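Local coordinates for protein tyrocidine synthetase 3 (Brevibacillus brevis, PDB 2JGP) that carries a peptidyl carrier domain joined to a condensation domain and probably forms a peptide bond between carrier-bound substrates during nonribosomal synthesis of the antibiotic tyrocidine, at residues Asn379-Leu391 and Ser505-Ile517. Residues are numbered along the deposited sequence; the frame is centred on the assembly and turned at random.
Sequences NKPQREKTFSEFL and SIVQNPHIRLGEI
Thr386 and Arg513 face each other as a single beta bridge, made by two nearly straight hydrogen bonds, Leu514 N to Lys385 O (2.9 Å) and Phe387 N to Ile512 O (2.8 Å); beyond the bridge, Gly515 N, in a short 3-10 segment, donates to Arg383 O (3.0 Å). The Leu514 side chain enters beside this bridge: its CD1 lies 3.7 Å from Pro381 CB and over one face of the Phe390 ring, while CD2 meets Phe387 near the ring edge. Phe387 lays its ring against Ile506 because chi1 (179°) swings CG to the far side from the backbone N, and Ile506 CG2 makes a CH-pi contact 3.8 Å from the ring centroid and only 16° off the normal. Leu391 CB sits over the opposite face, toward its rim, and Pro510 O lies in plane at the edge. Within the condensation domain, the contact thus ties the start of helix 387-403 to the chain leaving helix 489-508, and Leu321 of helix 312-325 touches both Ile506 and Pro510. That helix start carries a capping box: Glu389 N donates to Thr386 OG1 (3.0 Å), and Thr386 N returns a bond to the anti lone pair of Glu389 OE1. On the more exposed side, the Arg513 chain, extended from CG to NE, brings NH1 to Glu384 O at 2.8 Å, a bent bond (136°) with the acceptor tilted from the guanidinium plane. Thr386 CG2 packs over one face of that guanidinium, whereas Glu389 OE1, 4.1 Å from Arg513 NH1, is too distant for a salt bridge but may still contribute electrostatic attraction.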
loop_
_atom_site.group_PDB
_atom_site.type_symbol
_atom_site.label_atom_id
_atom_site.label_comp_id
_atom_site.label_asym_id
_atom_site.label_seq_id
_atom_site.Cartn_x
_atom_site.Cartn_y
_atom_site.Cartn_z
ATOM N N ASN A 379 2.725 18.102 0.959
ATOM C CA ASN A 379 2.420 18.952 2.102
ATOM C C ASN A 379 3.391 20.116 2.172
ATOM O O ASN A 379 4.456 20.084 1.554
ATOM C CB ASN A 379 2.467 18.136 3.392
ATOM C CG ASN A 379 1.234 17.282 3.577
ATOM O OD1 ASN A 379 1.270 16.060 3.396
ATOM N ND2 ASN A 379 0.121 17.927 3.910
ATOM N N LYS A 380 3.014 21.135 2.937
ATOM C CA LYS A 380 3.747 22.389 2.980
ATOM C C LYS A 380 4.107 22.762 4.413
ATOM O O LYS A 380 3.457 23.617 5.024
ATOM C CB LYS A 380 2.936 23.487 2.292
ATOM C CG LYS A 380 2.746 23.204 0.804
ATOM C CD LYS A 380 2.020 24.311 0.081
ATOM C CE LYS A 380 1.687 23.897 -1.345
ATOM N NZ LYS A 380 0.839 24.912 -2.023
ATOM N N PRO A 381 5.141 22.098 4.963
ATOM C CA PRO A 381 5.609 22.388 6.317
ATOM C C PRO A 381 6.345 23.731 6.390
ATOM O O PRO A 381 7.577 23.783 6.394
ATOM C CB PRO A 381 6.537 21.207 6.625
ATOM C CG PRO A 381 7.046 20.775 5.305
ATOM C CD PRO A 381 5.921 21.012 4.333
ATOM N N GLN A 382 5.564 24.804 6.435
ATOM C CA GLN A 382 6.086 26.157 6.534
ATOM C C GLN A 382 6.436 26.504 7.986
ATOM O O GLN A 382 5.732 26.110 8.917
ATOM C CB GLN A 382 5.072 27.156 5.965
ATOM C CG GLN A 382 4.790 26.955 4.471
ATOM C CD GLN A 382 3.552 27.698 3.981
ATOM O OE1 GLN A 382 2.971 28.509 4.698
ATOM N NE2 GLN A 382 3.144 27.415 2.751
ATOM N N ARG A 383 7.524 27.252 8.157
ATOM C CA ARG A 383 8.080 27.575 9.481
ATOM C C ARG A 383 7.084 28.253 10.430
ATOM O O ARG A 383 7.144 28.047 11.645
ATOM C CB ARG A 383 9.321 28.470 9.323
ATOM C CG ARG A 383 9.000 29.914 8.943
ATOM C CD ARG A 383 10.158 30.612 8.237
ATOM N NE ARG A 383 10.153 30.355 6.794
ATOM C CZ ARG A 383 11.092 30.781 5.951
ATOM N NH1 ARG A 383 12.125 31.503 6.382
ATOM N NH2 ARG A 383 10.993 30.487 4.658
ATOM N N GLU A 384 6.184 29.060 9.870
ATOM C CA GLU A 384 5.251 29.865 10.657
ATOM C C GLU A 384 4.027 29.076 11.122
ATOM O O GLU A 384 3.322 29.512 12.023
ATOM C CB GLU A 384 4.803 31.096 9.854
ATOM C CG GLU A 384 5.967 31.985 9.406
ATOM C CD GLU A 384 5.529 33.205 8.602
ATOM O OE1 GLU A 384 4.770 34.045 9.139
ATOM O OE2 GLU A 384 5.971 33.335 7.437
ATOM N N LYS A 385 3.771 27.926 10.506
ATOM C CA LYS A 385 2.618 27.103 10.872
ATOM C C LYS A 385 2.828 26.434 12.224
ATOM O O LYS A 385 3.946 26.075 12.570
ATOM C CB LYS A 385 2.366 26.030 9.809
ATOM C CG LYS A 385 1.807 26.583 8.517
ATOM C CD LYS A 385 1.607 25.496 7.483
ATOM C CE LYS A 385 1.046 26.078 6.200
ATOM N NZ LYS A 385 1.050 25.096 5.086
ATOM N N THR A 386 1.749 26.271 12.986
ATOM C CA THR A 386 1.792 25.456 14.195
ATOM C C THR A 386 1.771 24.005 13.743
ATOM O O THR A 386 1.225 23.698 12.678
ATOM C CB THR A 386 0.594 25.728 15.129
ATOM O OG1 THR A 386 -0.614 25.320 14.492
ATOM C CG2 THR A 386 0.500 27.214 15.488
ATOM N N PHE A 387 2.378 23.107 14.514
ATOM C CA PHE A 387 2.320 21.694 14.147
ATOM C C PHE A 387 0.865 21.246 14.097
ATOM O O PHE A 387 0.484 20.474 13.226
ATOM C CB PHE A 387 3.107 20.799 15.104
ATOM C CG PHE A 387 3.022 19.340 14.752
ATOM C CD1 PHE A 387 3.794 18.820 13.723
ATOM C CD2 PHE A 387 2.150 18.495 15.425
ATOM C CE1 PHE A 387 3.708 17.475 13.377
ATOM C CE2 PHE A 387 2.055 17.149 15.087
ATOM C CZ PHE A 387 2.835 16.640 14.060
ATOM N N SER A 388 0.056 21.752 15.025
ATOM C CA SER A 388 -1.363 21.404 15.072
ATOM C C SER A 388 -2.070 21.701 13.747
ATOM O O SER A 388 -2.770 20.838 13.206
ATOM C CB SER A 388 -2.054 22.141 16.225
ATOM O OG SER A 388 -3.416 21.764 16.308
ATOM N N GLU A 389 -1.870 22.899 13.203
ATOM C CA GLU A 389 -2.536 23.261 11.949
ATOM C C GLU A 389 -1.918 22.528 10.752
ATOM O O GLU A 389 -2.633 22.155 9.824
ATOM C CB GLU A 389 -2.541 24.776 11.725
ATOM C CG GLU A 389 -1.245 25.366 11.233
ATOM C CD GLU A 389 -1.326 26.873 11.093
ATOM O OE1 GLU A 389 -0.554 27.580 11.777
ATOM O OE2 GLU A 389 -2.180 27.342 10.311
ATOM N N PHE A 390 -0.601 22.326 10.777
ATOM C CA PHE A 390 0.076 21.543 9.737
ATOM C C PHE A 390 -0.439 20.105 9.717
ATOM O O PHE A 390 -0.720 19.547 8.646
ATOM C CB PHE A 390 1.595 21.538 9.933
ATOM C CG PHE A 390 2.317 20.664 8.947
ATOM C CD1 PHE A 390 2.278 20.959 7.590
ATOM C CD2 PHE A 390 3.002 19.528 9.365
ATOM C CE1 PHE A 390 2.927 20.149 6.669
ATOM C CE2 PHE A 390 3.651 18.712 8.447
ATOM C CZ PHE A 390 3.612 19.023 7.096
ATOM N N LEU A 391 -0.567 19.512 10.902
ATOM C CA LEU A 391 -1.107 18.160 11.024
ATOM C C LEU A 391 -2.518 18.058 10.440
ATOM O O LEU A 391 -2.872 17.055 9.826
ATOM C CB LEU A 391 -1.108 17.702 12.486
ATOM C CG LEU A 391 -1.815 16.367 12.769
ATOM C CD1 LEU A 391 -1.172 15.232 11.981
ATOM C CD2 LEU A 391 -1.827 16.059 14.261
ATOM N N SER A 505 8.804 16.519 21.022
ATOM C CA SER A 505 8.463 17.939 21.123
ATOM C C SER A 505 7.003 18.232 20.773
ATOM O O SER A 505 6.344 19.022 21.451
ATOM C CB SER A 505 9.369 18.755 20.200
ATOM O OG SER A 505 10.732 18.501 20.484
ATOM N N ILE A 506 6.503 17.604 19.710
ATOM C CA ILE A 506 5.122 17.824 19.280
ATOM C C ILE A 506 4.115 17.156 20.230
ATOM O O ILE A 506 2.997 17.646 20.385
ATOM C CB ILE A 506 4.878 17.417 17.797
ATOM C CG1 ILE A 506 5.080 15.917 17.562
ATOM C CG2 ILE A 506 5.801 18.205 16.880
ATOM C CD1 ILE A 506 4.009 15.038 18.186
ATOM N N VAL A 507 4.514 16.058 20.874
ATOM C CA VAL A 507 3.685 15.453 21.925
ATOM C C VAL A 507 3.635 16.374 23.162
ATOM O O VAL A 507 2.568 16.570 23.763
ATOM C CB VAL A 507 4.192 14.039 22.315
ATOM C CG1 VAL A 507 3.537 13.556 23.608
ATOM C CG2 VAL A 507 3.909 13.048 21.194
ATOM N N GLN A 508 4.790 16.933 23.528
ATOM C CA GLN A 508 4.882 17.917 24.616
ATOM C C GLN A 508 3.983 19.125 24.355
ATOM O O GLN A 508 3.253 19.573 25.241
ATOM C CB GLN A 508 6.335 18.394 24.775
ATOM C CG GLN A 508 6.576 19.418 25.911
ATOM C CD GLN A 508 7.911 20.138 25.792
ATOM O OE1 GLN A 508 8.302 20.900 26.680
ATOM N NE2 GLN A 508 8.625 19.892 24.698
ATOM N N ASN A 509 4.049 19.648 23.132
ATOM C CA ASN A 509 3.319 20.858 22.757
ATOM C C ASN A 509 2.949 20.832 21.273
ATOM O O ASN A 509 3.743 21.277 20.435
ATOM C CB ASN A 509 4.167 22.096 23.069
ATOM C CG ASN A 509 3.462 23.400 22.718
ATOM O OD1 ASN A 509 2.264 23.423 22.421
ATOM N ND2 ASN A 509 4.212 24.497 22.752
ATOM N N PRO A 510 1.746 20.318 20.946
ATOM C CA PRO A 510 1.299 20.218 19.554
ATOM C C PRO A 510 1.128 21.563 18.846
ATOM O O PRO A 510 1.062 21.596 17.622
ATOM C CB PRO A 510 -0.056 19.512 19.654
ATOM C CG PRO A 510 -0.150 18.979 21.032
ATOM C CD PRO A 510 0.744 19.785 21.888
ATOM N N HIS A 511 1.044 22.653 19.602
ATOM C CA HIS A 511 0.840 23.971 19.010
ATOM C C HIS A 511 2.143 24.725 18.771
ATOM O O HIS A 511 2.125 25.860 18.292
ATOM C CB HIS A 511 -0.124 24.766 19.880
ATOM C CG HIS A 511 -1.433 24.070 20.075
ATOM N ND1 HIS A 511 -2.412 24.049 19.106
ATOM C CD2 HIS A 511 -1.900 23.317 21.098
ATOM C CE1 HIS A 511 -3.442 23.345 19.538
ATOM N NE2 HIS A 511 -3.155 22.887 20.744
ATOM N N ILE A 512 3.268 24.088 19.084
ATOM C CA ILE A 512 4.583 24.642 18.765
ATOM C C ILE A 512 4.664 24.931 17.271
ATOM O O ILE A 512 4.152 24.165 16.455
ATOM C CB ILE A 512 5.720 23.677 19.162
ATOM C CG1 ILE A 512 7.080 24.368 19.035
ATOM C CG2 ILE A 512 5.670 22.398 18.319
ATOM C CD1 ILE A 512 8.220 23.576 19.640
ATOM N N ARG A 513 5.288 26.046 16.914
ATOM C CA ARG A 513 5.441 26.397 15.508
ATOM C C ARG A 513 6.618 25.628 14.922
ATOM O O ARG A 513 7.617 25.383 15.604
ATOM C CB ARG A 513 5.565 27.912 15.330
ATOM C CG ARG A 513 4.292 28.645 15.770
ATOM C CD ARG A 513 4.275 30.107 15.364
ATOM N NE ARG A 513 3.090 30.801 15.874
ATOM C CZ ARG A 513 1.873 30.747 15.330
ATOM N NH1 ARG A 513 1.639 30.026 14.247
ATOM N NH2 ARG A 513 0.870 31.419 15.882
ATOM N N LEU A 514 6.488 25.220 13.663
ATOM C CA LEU A 514 7.480 24.335 13.050
ATOM C C LEU A 514 8.908 24.872 13.176
ATOM O O LEU A 514 9.832 24.116 13.479
ATOM C CB LEU A 514 7.143 24.069 11.576
ATOM C CG LEU A 514 5.818 23.363 11.263
ATOM C CD1 LEU A 514 5.858 22.783 9.857
ATOM C CD2 LEU A 514 5.478 22.278 12.283
ATOM N N GLY A 515 9.080 26.172 12.955
ATOM C CA GLY A 515 10.392 26.809 13.075
ATOM C C GLY A 515 10.974 26.791 14.480
ATOM O O GLY A 515 12.191 26.833 14.648
ATOM N N GLU A 516 10.107 26.740 15.488
ATOM C CA GLU A 516 10.538 26.716 16.891
ATOM C C GLU A 516 10.887 25.311 17.387
ATOM O O GLU A 516 11.453 25.163 18.468
ATOM C CB GLU A 516 9.467 27.340 17.801
ATOM C CG GLU A 516 9.657 28.826 18.061
ATOM C CD GLU A 516 9.536 29.672 16.806
ATOM O OE1 GLU A 516 8.412 29.782 16.269
ATOM O OE2 GLU A 516 10.563 30.241 16.371
ATOM N N ILE A 517 10.548 24.284 16.611
ATOM C CA ILE A 517 10.896 22.913 16.979
ATOM C C ILE A 517 12.418 22.761 16.957
ATOM O O ILE A 517 13.042 22.779 15.891
ATOM C CB ILE A 517 10.234 21.867 16.043
ATOM C CG1 ILE A 517 8.712 21.925 16.159
ATOM C CG2 ILE A 517 10.719 20.467 16.386
ATOM C CD1 ILE A 517 7.984 20.959 15.236
#